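Local coordinates for probable leucine/isoleucine/valine-binding protein (Rhodopirellula baltica, PDB 4KV7) that probably binds leucine, isoleucine or valine as a periplasmic solute-binding protein of the leucine-binding family, though its function is not established, at residues Val146-Ala151 with Leu373-Leu378; Pro75-Leu80 with Leu87-Asn92; Tyr168-Phe173 with His193-Arg198. The protein carries 1 engineered substitution. One frame throughout, in Å; residues are numbered along the deposited sequence. Where two conformers were deposited one is given.

Contact 1. Residues Val146-Ala151 with Leu373-Leu378; sequences VDALVA and LAWEEL
Ala148 sets its methyl group against the indole of Trp375: its CB lies 3.3 Å from Trp375 CE3 and 3.5 Å from Trp375 CD2. The methyl comes in at a slant, just beyond the CD2-CE3 bond on the side of Trp375 CB. Such a close approach leaves little room for anything bulkier than alanine, whose short side chain lets the helix and the 3-10 turn of residues 375-377 draw together. Leu378 brings the other apolar contact. Its CD2 is 3.8 Å from Ala148 CB and also 3.8 Å from Leu149 CD2, so this single methyl bridges two successive residues of the helix. Leu378 reaches them because its CG is anti to the backbone N (chi1 -179°), the branch extending from the end of the turn to the helix.

Beside this apolar patch, a water donates to both backbones, at 2.9 Å to Ala148 O and 2.8 Å to Trp375 O. Trp375 O also accepts the N-H of Leu378 at 3.1 Å, a bond that closes the turn and fixes where Leu378 starts.

Farther out, Trp375 and Leu378 both rest on Val268 of strand 268-271, and Leu149 packs on Ala219 of strand 219-223. Lys152 donates to Glu376 O, adding a polar tie at the margin.

The two segments share no direct hydrogen bond. Dispersion between methyls and an indole joins the late loop to helix 138-151, while one water reconciles two carbonyl oxygens that could not bond to each other.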
loop_
_atom_site.group_PDB
_atom_site.type_symbol
_atom_site.label_atom_id
_atom_site.label_comp_id
_atom_site.label_asym_id
_atom_site.label_seq_id
_atom_site.Cartn_x
_atom_site.Cartn_y
_atom_site.Cartn_z
ATOM N N VAL A 146 0.874 -16.590 -7.174
ATOM C CA VAL A 146 1.582 -17.758 -7.673
ATOM C C VAL A 146 0.740 -19.013 -7.490
ATOM O O VAL A 146 0.624 -19.823 -8.418
ATOM C CB VAL A 146 2.975 -17.896 -7.029
ATOM C CG1 VAL A 146 3.568 -19.288 -7.281
ATOM C CG2 VAL A 146 3.899 -16.790 -7.528
ATOM N N ASP A 147 0.144 -19.189 -6.313
ATOM C CA ASP A 147 -0.677 -20.372 -6.093
ATOM C C ASP A 147 -1.830 -20.424 -7.089
ATOM O O ASP A 147 -2.156 -21.486 -7.615
ATOM C CB ASP A 147 -1.230 -20.407 -4.664
ATOM C CG ASP A 147 -0.170 -20.717 -3.616
ATOM O OD1 ASP A 147 0.907 -21.230 -3.972
ATOM O OD2 ASP A 147 -0.429 -20.440 -2.422
ATOM N N ALA A 148 -2.442 -19.273 -7.356
ATOM C CA ALA A 148 -3.573 -19.240 -8.276
ATOM C C ALA A 148 -3.156 -19.520 -9.717
ATOM O O ALA A 148 -3.875 -20.189 -10.450
ATOM C CB ALA A 148 -4.288 -17.921 -8.183
ATOM N N LEU A 149 -2.000 -19.001 -10.119
ATOM C CA LEU A 149 -1.485 -19.256 -11.458
ATOM C C LEU A 149 -1.193 -20.736 -11.665
ATOM O O LEU A 149 -1.567 -21.320 -12.682
ATOM C CB LEU A 149 -0.225 -18.421 -11.707
ATOM C CG LEU A 149 -0.480 -16.930 -11.911
ATOM C CD1 LEU A 149 0.797 -16.139 -11.709
ATOM C CD2 LEU A 149 -1.046 -16.692 -13.312
ATOM N N VAL A 150 -0.506 -21.330 -10.696
ATOM C CA VAL A 150 -0.146 -22.735 -10.789
ATOM C C VAL A 150 -1.394 -23.612 -10.785
ATOM O O VAL A 150 -1.451 -24.602 -11.503
ATOM C CB VAL A 150 0.826 -23.127 -9.654
ATOM C CG1 VAL A 150 1.033 -24.628 -9.595
ATOM C CG2 VAL A 150 2.158 -22.400 -9.840
ATOM N N ALA A 151 -2.406 -23.236 -10.013
ATOM C CA ALA A 151 -3.653 -23.999 -9.994
ATOM C C ALA A 151 -4.344 -24.000 -11.366
ATOM O O ALA A 151 -5.092 -24.918 -11.687
ATOM C CB ALA A 151 -4.587 -23.461 -8.916
ATOM N N LEU A 373 -12.334 -10.484 -7.876
ATOM C CA LEU A 373 -12.059 -11.699 -8.629
ATOM C C LEU A 373 -11.869 -12.867 -7.675
ATOM O O LEU A 373 -11.114 -12.765 -6.711
ATOM C CB LEU A 373 -10.794 -11.520 -9.472
ATOM C CG LEU A 373 -10.248 -12.744 -10.211
ATOM C CD1 LEU A 373 -11.180 -13.187 -11.332
ATOM C CD2 LEU A 373 -8.855 -12.466 -10.749
ATOM N N ALA A 374 -12.566 -13.967 -7.932
ATOM C CA ALA A 374 -12.279 -15.213 -7.233
ATOM C C ALA A 374 -11.133 -15.884 -7.980
ATOM O O ALA A 374 -11.157 -15.960 -9.208
ATOM C CB ALA A 374 -13.508 -16.108 -7.206
ATOM N N TRP A 375 -10.121 -16.352 -7.251
ATOM C CA TRP A 375 -8.939 -16.927 -7.896
ATOM C C TRP A 375 -9.251 -18.111 -8.818
ATOM O O TRP A 375 -8.515 -18.373 -9.770
ATOM C CB TRP A 375 -7.902 -17.361 -6.865
ATOM C CG TRP A 375 -7.096 -16.258 -6.220
ATOM C CD1 TRP A 375 -7.011 -15.995 -4.884
ATOM C CD2 TRP A 375 -6.232 -15.312 -6.869
ATOM N NE1 TRP A 375 -6.157 -14.942 -4.660
ATOM C CE2 TRP A 375 -5.667 -14.505 -5.862
ATOM C CE3 TRP A 375 -5.891 -15.063 -8.204
ATOM C CZ2 TRP A 375 -4.769 -13.477 -6.144
ATOM C CZ3 TRP A 375 -5.001 -14.042 -8.482
ATOM C CH2 TRP A 375 -4.451 -13.261 -7.456
ATOM N N GLU A 376 -10.336 -18.827 -8.548
ATOM C CA GLU A 376 -10.689 -19.964 -9.392
ATOM C C GLU A 376 -11.197 -19.511 -10.763
ATOM O O GLU A 376 -11.393 -20.325 -11.660
ATOM C CB GLU A 376 -11.710 -20.863 -8.696
ATOM C CG GLU A 376 -13.050 -20.211 -8.456
ATOM C CD GLU A 376 -13.852 -20.929 -7.387
ATOM N N GLU A 377 -11.402 -18.207 -10.923
ATOM C CA GLU A 377 -11.814 -17.666 -12.209
ATOM C C GLU A 377 -10.656 -17.014 -12.949
ATOM O O GLU A 377 -10.840 -16.466 -14.033
ATOM C CB GLU A 377 -12.962 -16.669 -12.040
ATOM C CG GLU A 377 -14.197 -17.241 -11.344
ATOM C CD GLU A 377 -14.819 -18.412 -12.083
ATOM O OE1 GLU A 377 -15.595 -19.160 -11.451
ATOM O OE2 GLU A 377 -14.546 -18.588 -13.291
ATOM N N LEU A 378 -9.463 -17.077 -12.365
ATOM C CA LEU A 378 -8.275 -16.541 -13.019
ATOM C C LEU A 378 -8.081 -17.208 -14.374
ATOM O O LEU A 378 -8.180 -18.430 -14.487
ATOM C CB LEU A 378 -7.037 -16.741 -12.139
ATOM C CG LEU A 378 -5.708 -16.213 -12.683
ATOM C CD1 LEU A 378 -5.695 -14.694 -12.789
ATOM C CD2 LEU A 378 -4.549 -16.703 -11.814
HETATM O O HOH W 1 -6.620 -20.392 -9.606
#

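Contact 2. Residues Pro75-Leu80 with Leu87-Asn92; sequences PNMHRL and LAVVGN
Met77 reaches Val89 and Asn92 by bending its chain twice: CG stands anti to the carbonyl carbon (chi1 -71°), and the next two torsions turn in the same sense (chi2 -69°, chi3 -59°). The residue is modelled as selenomethionine, with selenium in the place of sulfur. The bends carry SE and CE off the helix and over Val89, whose two methyls share the work. Val89 CG1 lies 3.8 Å from Met77 SE, and Val89 CG2 lies 3.9 Å from Met77 CE. A long, flexible, unbranched chain suits a site where a helix must be joined to a strand some distance away, and a beta-branched valine suits a strand, offering a short, rigid pair of methyls.

The selenium also meets Asn92, whose ND2 is 3.7 Å away, a packing contact and not a hydrogen bond. The other end of that amide is held by the backbone of strand 16-24, for Asn92 OD1 accepts from Ser23 N; this would limit how far the amide can turn. Gly91, with a positive phi that glycine adopts easily, lets the chain turn between Val89 and Asn92 so that both side chains point toward the helix.

Residues 75-80 belong to helix 70-81, which here packs on the sheet in the manner of a Rossmann-like lobe. Helix 95-107 also touches Met77, through Ala101 and Ile104. On the strand side, Val89 shares backbone hydrogen bonds with Pro111 and Phe113, and Ala88 with Gly21, so that residues 87-90 run between strands 16-24 and 112-113.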
loop_
_atom_site.group_PDB
_atom_site.type_symbol
_atom_site.label_atom_id
_atom_site.label_comp_id
_atom_site.label_asym_id
_atom_site.label_seq_id
_atom_site.Cartn_x
_atom_site.Cartn_y
_atom_site.Cartn_z
ATOM N N PRO A 75 15.407 14.050 5.652
ATOM C CA PRO A 75 15.202 15.336 6.335
ATOM C C PRO A 75 13.739 15.568 6.734
ATOM O O PRO A 75 13.492 16.195 7.763
ATOM C CB PRO A 75 15.674 16.376 5.304
ATOM C CG PRO A 75 15.666 15.662 3.991
ATOM C CD PRO A 75 15.948 14.225 4.293
ATOM N N ASN A 76 12.789 15.060 5.956
ATOM C CA ASN A 76 11.386 15.195 6.331
ATOM C C ASN A 76 11.117 14.524 7.675
ATOM O O ASN A 76 10.430 15.079 8.526
ATOM C CB ASN A 76 10.475 14.555 5.283
ATOM C CG ASN A 76 10.345 15.373 4.014
ATOM O OD1 ASN A 76 10.877 16.464 3.907
ATOM N ND2 ASN A 76 9.616 14.839 3.044
HETATM N N MSE A 77 11.665 13.324 7.859
HETATM C CA MSE A 77 11.437 12.565 9.081
HETATM C C MSE A 77 12.086 13.240 10.283
HETATM O O MSE A 77 11.533 13.230 11.381
HETATM C CB MSE A 77 11.934 11.131 8.935
HETATM C CG MSE A 77 11.059 10.287 8.000
HETATM SE SE MSE A 77 9.285 9.913 8.731
HETATM C CE MSE A 77 9.909 8.994 10.367
ATOM N N HIS A 78 13.262 13.823 10.081
ATOM C CA HIS A 78 13.895 14.569 11.158
ATOM C C HIS A 78 13.020 15.752 11.570
ATOM O O HIS A 78 12.832 15.998 12.755
ATOM C CB HIS A 78 15.305 15.016 10.767
ATOM C CG HIS A 78 16.310 13.905 10.792
ATOM N ND1 HIS A 78 16.618 13.212 11.944
ATOM C CD2 HIS A 78 17.065 13.358 9.812
ATOM C CE1 HIS A 78 17.523 12.289 11.671
ATOM N NE2 HIS A 78 17.818 12.362 10.386
ATOM N N ARG A 79 12.458 16.459 10.594
ATOM C CA ARG A 79 11.604 17.599 10.908
ATOM C C ARG A 79 10.323 17.166 11.620
ATOM O O ARG A 79 9.904 17.798 12.593
ATOM C CB ARG A 79 11.287 18.422 9.649
ATOM C CG ARG A 79 12.499 19.135 9.050
ATOM C CD ARG A 79 12.139 20.470 8.392
ATOM N NE ARG A 79 11.104 20.329 7.367
ATOM C CZ ARG A 79 11.338 19.999 6.101
ATOM N NH1 ARG A 79 12.577 19.755 5.692
ATOM N NH2 ARG A 79 10.330 19.900 5.243
ATOM N N LEU A 80 9.712 16.081 11.156
ATOM C CA LEU A 80 8.470 15.600 11.751
ATOM C C LEU A 80 8.674 15.162 13.197
ATOM O O LEU A 80 7.850 15.459 14.063
ATOM C CB LEU A 80 7.883 14.443 10.932
ATOM C CG LEU A 80 7.353 14.830 9.552
ATOM C CD1 LEU A 80 7.061 13.578 8.750
ATOM C CD2 LEU A 80 6.114 15.693 9.690
ATOM N N LEU A 87 3.027 12.898 17.000
ATOM C CA LEU A 87 2.690 11.788 17.890
ATOM C C LEU A 87 2.894 10.424 17.235
ATOM O O LEU A 87 3.109 9.420 17.929
ATOM C CB LEU A 87 1.245 11.927 18.373
ATOM C CG LEU A 87 0.917 13.235 19.094
ATOM C CD1 LEU A 87 -0.576 13.345 19.365
ATOM C CD2 LEU A 87 1.721 13.380 20.383
ATOM N N ALA A 88 2.811 10.399 15.908
ATOM C CA ALA A 88 3.013 9.198 15.108
ATOM C C ALA A 88 3.241 9.643 13.673
ATOM O O ALA A 88 2.812 10.739 13.287
ATOM C CB ALA A 88 1.801 8.272 15.186
ATOM N N VAL A 89 3.918 8.803 12.894
ATOM C CA VAL A 89 4.127 9.024 11.470
ATOM C C VAL A 89 3.269 7.978 10.779
ATOM O O VAL A 89 3.443 6.768 10.987
ATOM C CB VAL A 89 5.608 8.890 11.087
ATOM C CG1 VAL A 89 5.768 8.914 9.577
ATOM C CG2 VAL A 89 6.428 10.027 11.720
ATOM N N VAL A 90 2.328 8.444 9.967
ATOM C CA VAL A 90 1.243 7.590 9.495
ATOM C C VAL A 90 1.140 7.564 7.978
ATOM O O VAL A 90 1.172 8.598 7.303
ATOM C CB VAL A 90 -0.123 8.007 10.103
ATOM C CG1 VAL A 90 -0.043 8.027 11.618
ATOM C CG2 VAL A 90 -0.571 9.367 9.591
ATOM N N GLY A 91 1.034 6.357 7.435
ATOM C CA GLY A 91 0.714 6.183 6.033
ATOM C C GLY A 91 1.770 6.490 4.988
ATOM O O GLY A 91 1.425 6.595 3.816
ATOM N N ASN A 92 3.037 6.627 5.382
ATOM C CA ASN A 92 4.082 6.963 4.408
ATOM C C ASN A 92 4.109 5.958 3.263
ATOM O O ASN A 92 4.053 4.752 3.498
ATOM C CB ASN A 92 5.469 6.894 5.038
ATOM C CG ASN A 92 5.785 8.053 5.957
ATOM O OD1 ASN A 92 4.926 8.867 6.337
ATOM N ND2 ASN A 92 7.058 8.129 6.336
#

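Contact 3. Residues Tyr168-Phe173 with His193-Arg198; sequences YGDDGF and HGRYRR
Arg195 and Asp170 form a salt bridge in which Arg195 NH2 donates to Asp170 OD1 at 2.8 Å, almost straight at 175°. The oxygen lies in the guanidinium plane, but is met on its anti side and the carboxylate is turned well out of that plane, giving a one-bond grip. Arg195 NH2 has a second acceptor in Gln164 O. Gly169 suits its place because a side chain there would crowd Arg195 NH2, which already comes within 3.7 Å of Gly169 C.

Next inward, His193 is sandwiched. On one face lies Arg195, its CD 3.3 Å above the imidazole plane; on the other lies Phe173 in an offset stack, with centroids 3.8 Å apart and planes at 8°. Phe173 CG sits anti to the backbone N (chi1 178°), which swings the ring from helix 167-183 toward the strand, and its closest approach is 3.3 Å from CG to His193 CE1. With an alanine in place of Phe173, the imidazole would probably lose its stacking partner on that face, leaving a gap between helix and strand. Thr163 is hydrogen-bonded to His193 NE2 and helps to fix the ring's rotation.

The contact closes the beta-alpha-beta unit of strand 159-164, helix 167-183 and strand 193-196. With a cationic guanidinium close to its face, His193 would probably be less ready to take up a proton, an effect that Asp170 may partly offset.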
loop_
_atom_site.group_PDB
_atom_site.type_symbol
_atom_site.label_atom_id
_atom_site.label_comp_id
_atom_site.label_asym_id
_atom_site.label_seq_id
_atom_site.Cartn_x
_atom_site.Cartn_y
_atom_site.Cartn_z
ATOM N N TYR A 168 12.147 -2.253 -2.994
ATOM C CA TYR A 168 10.749 -2.589 -3.252
ATOM C C TYR A 168 10.666 -3.773 -4.204
ATOM O O TYR A 168 10.047 -4.806 -3.900
ATOM C CB TYR A 168 10.014 -1.370 -3.828
ATOM C CG TYR A 168 8.682 -1.638 -4.483
ATOM C CD1 TYR A 168 7.778 -2.568 -3.962
ATOM C CD2 TYR A 168 8.301 -0.917 -5.610
ATOM C CE1 TYR A 168 6.554 -2.759 -4.543
ATOM C CE2 TYR A 168 7.078 -1.110 -6.213
ATOM C CZ TYR A 168 6.211 -2.052 -5.687
ATOM O OH TYR A 168 4.983 -2.267 -6.277
ATOM N N GLY A 169 11.283 -3.629 -5.368
ATOM C CA GLY A 169 11.240 -4.691 -6.346
ATOM C C GLY A 169 11.885 -5.956 -5.824
ATOM O O GLY A 169 11.373 -7.059 -6.064
ATOM N N ASP A 170 13.000 -5.818 -5.119
ATOM C CA ASP A 170 13.648 -6.966 -4.492
ATOM C C ASP A 170 12.663 -7.723 -3.604
ATOM O O ASP A 170 12.588 -8.952 -3.649
ATOM C CB ASP A 170 14.825 -6.534 -3.610
ATOM C CG ASP A 170 16.039 -6.055 -4.391
ATOM O OD1 ASP A 170 16.073 -6.138 -5.639
ATOM O OD2 ASP A 170 16.982 -5.592 -3.713
ATOM N N ASP A 171 11.924 -6.995 -2.771
ATOM C CA ASP A 171 11.042 -7.639 -1.813
ATOM C C ASP A 171 9.918 -8.415 -2.498
ATOM O O ASP A 171 9.612 -9.548 -2.116
ATOM C CB ASP A 171 10.483 -6.618 -0.828
ATOM C CG ASP A 171 9.916 -7.274 0.408
ATOM O OD1 ASP A 171 10.722 -7.682 1.260
ATOM O OD2 ASP A 171 8.687 -7.389 0.512
ATOM N N GLY A 172 9.306 -7.821 -3.517
ATOM C CA GLY A 172 8.267 -8.513 -4.260
ATOM C C GLY A 172 8.797 -9.719 -5.020
ATOM O O GLY A 172 8.161 -10.784 -5.048
ATOM N N PHE A 173 9.956 -9.553 -5.645
ATOM C CA PHE A 173 10.616 -10.652 -6.334
ATOM C C PHE A 173 10.906 -11.809 -5.387
ATOM O O PHE A 173 10.630 -12.968 -5.703
ATOM C CB PHE A 173 11.907 -10.169 -6.989
ATOM C CG PHE A 173 12.659 -11.263 -7.681
ATOM C CD1 PHE A 173 12.176 -11.822 -8.864
ATOM C CD2 PHE A 173 13.853 -11.737 -7.158
ATOM C CE1 PHE A 173 12.873 -12.837 -9.497
ATOM C CE2 PHE A 173 14.554 -12.747 -7.793
ATOM C CZ PHE A 173 14.063 -13.295 -8.963
ATOM N N HIS A 193 13.253 -12.003 -14.944
ATOM C CA HIS A 193 13.246 -10.852 -14.060
ATOM C C HIS A 193 13.762 -9.599 -14.762
ATOM O O HIS A 193 14.970 -9.370 -14.839
ATOM C CB HIS A 193 14.088 -11.141 -12.819
ATOM C CG HIS A 193 13.870 -10.166 -11.704
ATOM N ND1 HIS A 193 14.651 -10.144 -10.570
ATOM C CD2 HIS A 193 12.940 -9.193 -11.533
ATOM C CE1 HIS A 193 14.221 -9.196 -9.754
ATOM N NE2 HIS A 193 13.178 -8.610 -10.313
ATOM N N GLY A 194 12.838 -8.807 -15.292
ATOM C CA GLY A 194 13.170 -7.529 -15.900
ATOM C C GLY A 194 13.036 -6.430 -14.870
ATOM O O GLY A 194 12.131 -6.486 -14.038
ATOM N N ARG A 195 13.929 -5.437 -14.918
ATOM C CA ARG A 195 13.931 -4.366 -13.918
ATOM C C ARG A 195 13.872 -2.987 -14.553
ATOM O O ARG A 195 14.206 -2.818 -15.721
ATOM C CB ARG A 195 15.184 -4.378 -13.024
ATOM C CG ARG A 195 15.904 -5.665 -12.737
ATOM C CD ARG A 195 15.311 -6.489 -11.625
ATOM N NE ARG A 195 14.830 -5.871 -10.379
ATOM C CZ ARG A 195 15.386 -6.071 -9.183
ATOM N NH1 ARG A 195 16.503 -6.778 -9.065
ATOM N NH2 ARG A 195 14.818 -5.579 -8.089
ATOM N N TYR A 196 13.476 -1.998 -13.763
ATOM C CA TYR A 196 13.543 -0.607 -14.187
ATOM C C TYR A 196 13.925 0.259 -12.991
ATOM O O TYR A 196 13.665 -0.101 -11.847
ATOM C CB TYR A 196 12.193 -0.144 -14.765
ATOM C CG TYR A 196 11.162 0.051 -13.688
ATOM C CD1 TYR A 196 10.362 -1.000 -13.266
ATOM C CD2 TYR A 196 11.014 1.284 -13.060
ATOM C CE1 TYR A 196 9.439 -0.835 -12.247
ATOM C CE2 TYR A 196 10.107 1.460 -12.031
ATOM C CZ TYR A 196 9.316 0.396 -11.629
ATOM O OH TYR A 196 8.396 0.581 -10.617
ATOM N N ARG A 197 14.500 1.421 -13.257
ATOM C CA ARG A 197 14.947 2.301 -12.185
ATOM C C ARG A 197 13.794 3.133 -11.620
ATOM O O ARG A 197 13.005 3.721 -12.379
ATOM C CB ARG A 197 16.072 3.220 -12.686
ATOM C CG ARG A 197 16.575 4.186 -11.619
ATOM C CD ARG A 197 17.947 4.777 -11.932
ATOM N NE ARG A 197 17.947 5.745 -13.025
ATOM C CZ ARG A 197 17.638 7.029 -12.893
ATOM N NH1 ARG A 197 17.253 7.500 -11.718
ATOM N NH2 ARG A 197 17.694 7.837 -13.944
ATOM N N ARG A 198 13.701 3.184 -10.291
ATOM C CA ARG A 198 12.661 3.942 -9.595
ATOM C C ARG A 198 12.499 5.361 -10.127
ATOM O O ARG A 198 13.473 6.085 -10.333
ATOM C CB ARG A 198 12.959 4.005 -8.099
ATOM C CG ARG A 198 11.891 4.755 -7.308
ATOM C CD ARG A 198 12.193 4.795 -5.804
ATOM N NE ARG A 198 13.384 5.581 -5.503
ATOM C CZ ARG A 198 14.573 5.089 -5.163
ATOM N NH1 ARG A 198 14.777 3.781 -5.064
ATOM N NH2 ARG A 198 15.576 5.920 -4.927
#

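How the contacts relate
Contact 2 comes first along the chain; both segments of contact 3 then fall between the two halves of contact 1. Contact 2 belongs to one Rossmann-like lobe and contacts 1 and 3 to the other, the two-lobed plan of periplasmic binding proteins. Centres of contacts 1 and 2 are 38 Å apart, on opposite sides of the chain's centre; those of 2 and 3 are 26 Å apart, those of 1 and 3 about 23 Å. Contacts 1 and 3 are linked through a seven-stranded sheet: strand 193-196 forms one margin, and residues 373-378 follow strand 370-372 at the other. The three contacts thus secure helices within each lobe without joining the lobes, consistent with lobes that move as units.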